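Glycoside hydrolase (Streptococcus pneumoniae serotype 4, PDB 6ORH) is probably an alpha-L-fucosidase of glycoside hydrolase family 29, releasing fucose from host-derived carbohydrate antigens. Local coordinates at residues A[309-312]-A[313-316]. The protein carries 2 engineered substitutions. Numbering follows the deposited sequence.
Sequences IERL and YEFA
The edge of the Tyr313 ring meets the branch methyl of Ile309, one helical turn earlier: CG2 of Ile309 lies in the ring plane, 3.6 Å from CE2 of Tyr313. The two side chains run side by side and point the same way, both resting on Val62 of helix 56-65. Tyrosine suits this place because its ring offers an apolar edge to Ile309, while its hydroxyl is hydrogen-bonded to Glu65.

The Arg311 guanidinium also receives its partner at an edge. Its NE donates to OE1 of Glu314 in a salt bridge of 2.9 Å, nearly straight at 165°. The donor approaches from above the carboxylate plane, and the two flat groups are inclined by 31°. The chain of Arg311 bends at chi2, 60°, and again at chi3, bringing NE back toward Glu314, three residues on. Arginine, with several N-H groups, can serve two partners together: NE is engaged by Glu314 and NH1 by the backbone oxygen of Lys273.

Buried Leu312 and Phe315, apolar as this side of the helix requires, turn to strand 292-295, where they touch Leu294 and Leu292, respectively. Backbone bonds from residue i+4 to i, such as Ala316 N to Leu312 O at 3.0 Å, make helix 306-322 continuous beside the parallel strands of the TIM-barrel catalytic domain.

Glu310 and Glu314 bring like charges within 4.4 Å (OE2 to OE2). A water lies within hydrogen-bonding distance of both carboxylates and accepts a weak bond from NH2 of Arg311. This water, with the positive charge of Arg311, probably eases the repulsion between the two acids.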
ATOM      1  N   ILE A 309      28.193   0.848  -3.771  1.00 14.26           N
ATOM      2  CA  ILE A 309      28.463   0.430  -5.125  1.00 14.60           C
ATOM      3  C   ILE A 309      28.024  -1.025  -5.342  1.00 15.00           C
ATOM      4  O   ILE A 309      27.362  -1.340  -6.335  1.00 15.11           O
ATOM      5  CB  ILE A 309      29.959   0.642  -5.451  1.00 13.57           C
ATOM      6  CG1 ILE A 309      30.315   2.131  -5.414  1.00 13.88           C
ATOM      7  CG2 ILE A 309      30.283   0.021  -6.800  1.00 14.46           C
ATOM      8  CD1 ILE A 309      31.847   2.396  -5.374  1.00 14.58           C
ATOM      9  N   GLU A 310      28.420  -1.925  -4.423  1.00 16.45           N
ATOM     10  CA  GLU A 310      28.054  -3.326  -4.550  1.00 18.40           C
ATOM     11  C   GLU A 310      26.528  -3.457  -4.659  1.00 17.84           C
ATOM     12  O   GLU A 310      26.029  -4.203  -5.510  1.00 18.87           O
ATOM     13  CB  GLU A 310      28.609  -4.077  -3.336  1.00 22.90           C
ATOM     14  CG  GLU A 310      28.329  -5.558  -3.368  1.00 27.51           C
ATOM     15  CD  GLU A 310      29.259  -6.235  -2.378  1.00 36.34           C
ATOM     16  OE1 GLU A 310      30.231  -6.880  -2.851  1.00 38.24           O
ATOM     17  OE2 GLU A 310      29.052  -6.058  -1.141  1.00 37.46           O
ATOM     18  N   ARG A 311      25.831  -2.683  -3.828  1.00 17.69           N
ATOM     19  CA  ARG A 311      24.377  -2.739  -3.727  1.00 18.24           C
ATOM     20  C   ARG A 311      23.732  -2.250  -5.030  1.00 18.19           C
ATOM     21  O   ARG A 311      22.734  -2.811  -5.493  1.00 16.75           O
ATOM     22  CB  ARG A 311      23.961  -1.950  -2.483  1.00 19.35           C
ATOM     23  CG  ARG A 311      22.474  -1.974  -2.160  1.00 22.46           C
ATOM     24  CD  ARG A 311      21.909  -3.365  -1.911  1.00 21.59           C
ATOM     25  NE  ARG A 311      22.788  -4.354  -1.289  1.00 26.75           N
ATOM     26  CZ  ARG A 311      23.132  -4.407  -0.010  1.00 25.32           C
ATOM     27  NH1 ARG A 311      22.740  -3.477   0.843  1.00 25.00           N
ATOM     28  NH2 ARG A 311      23.905  -5.401   0.410  1.00 30.07           N
ATOM     29  N   LEU A 312      24.323  -1.223  -5.667  1.00 16.33           N
ATOM     30  CA  LEU A 312      23.774  -0.786  -6.946  1.00 15.91           C
ATOM     31  C   LEU A 312      23.901  -1.845  -8.044  1.00 16.34           C
ATOM     32  O   LEU A 312      22.999  -1.979  -8.867  1.00 15.74           O
ATOM     33  CB  LEU A 312      24.433   0.533  -7.377  1.00 15.10           C
ATOM     34  CG  LEU A 312      24.164   1.742  -6.495  1.00 15.46           C
ATOM     35  CD1 LEU A 312      24.914   2.931  -7.074  1.00 15.84           C
ATOM     36  CD2 LEU A 312      22.660   2.018  -6.439  1.00 15.31           C
ATOM     37  N   TYR A 313      25.041  -2.574  -8.095  1.00 15.91           N
ATOM     38  CA  TYR A 313      25.179  -3.638  -9.073  1.00 15.15           C
ATOM     39  C   TYR A 313      24.182  -4.765  -8.765  1.00 14.40           C
ATOM     40  O   TYR A 313      23.586  -5.300  -9.687  1.00 15.46           O
ATOM     41  CB  TYR A 313      26.624  -4.161  -9.121  1.00 16.39           C
ATOM     42  CG  TYR A 313      27.562  -3.255  -9.888  1.00 15.97           C
ATOM     43  CD1 TYR A 313      27.624  -3.287 -11.274  1.00 16.45           C
ATOM     44  CD2 TYR A 313      28.337  -2.324  -9.210  1.00 17.61           C
ATOM     45  CE1 TYR A 313      28.465  -2.436 -11.977  1.00 16.98           C
ATOM     46  CE2 TYR A 313      29.179  -1.458  -9.898  1.00 17.04           C
ATOM     47  CZ  TYR A 313      29.225  -1.508 -11.276  1.00 17.12           C
ATOM     48  OH  TYR A 313      30.034  -0.628 -11.949  1.00 17.54           O
ATOM     49  N   GLU A 314      23.968  -5.037  -7.483  1.00 16.35           N
ATOM     50  CA  GLU A 314      23.050  -6.111  -7.094  1.00 16.60           C
ATOM     51  C   GLU A 314      21.635  -5.725  -7.532  1.00 16.71           C
ATOM     52  O   GLU A 314      20.882  -6.561  -8.012  1.00 16.58           O
ATOM     53  CB  GLU A 314      23.033  -6.299  -5.579  1.00 18.98           C
ATOM     54  CG  GLU A 314      24.276  -7.023  -5.075  1.00 21.10           C
ATOM     55  CD  GLU A 314      24.399  -7.140  -3.568  1.00 23.19           C
ATOM     56  OE1 GLU A 314      23.494  -6.671  -2.854  1.00 24.63           O
ATOM     57  OE2 GLU A 314      25.425  -7.696  -3.101  1.00 25.34           O
ATOM     58  N   PHE A 315      21.312  -4.433  -7.414  1.00 17.63           N
ATOM     59  CA  PHE A 315      19.974  -3.962  -7.768  1.00 16.20           C
ATOM     60  C   PHE A 315      19.786  -4.045  -9.283  1.00 15.88           C
ATOM     61  O   PHE A 315      18.736  -4.454  -9.787  1.00 15.33           O
ATOM     62  CB  PHE A 315      19.784  -2.563  -7.160  1.00 16.29           C
ATOM     63  CG  PHE A 315      18.471  -1.836  -7.371  1.00 16.61           C
ATOM     64  CD1 PHE A 315      17.267  -2.519  -7.441  1.00 16.45           C
ATOM     65  CD2 PHE A 315      18.452  -0.447  -7.347  1.00 15.73           C
ATOM     66  CE1 PHE A 315      16.068  -1.832  -7.609  1.00 18.13           C
ATOM     67  CE2 PHE A 315      17.247   0.247  -7.467  1.00 16.68           C
ATOM     68  CZ  PHE A 315      16.058  -0.445  -7.608  1.00 18.57           C
ATOM     69  N   ALA A 316      20.830  -3.653 -10.038  1.00 16.81           N
ATOM     70  CA  ALA A 316      20.778  -3.733 -11.482  1.00 16.27           C
ATOM     71  C   ALA A 316      20.601  -5.184 -11.933  1.00 17.95           C
ATOM     72  O   ALA A 316      19.838  -5.454 -12.857  1.00 17.40           O
ATOM     73  CB  ALA A 316      22.011  -3.081 -12.099  1.00 16.39           C
TER
HETATM   74  O   HOH W   1      26.214  -6.830  -0.627  1.00 45.01           O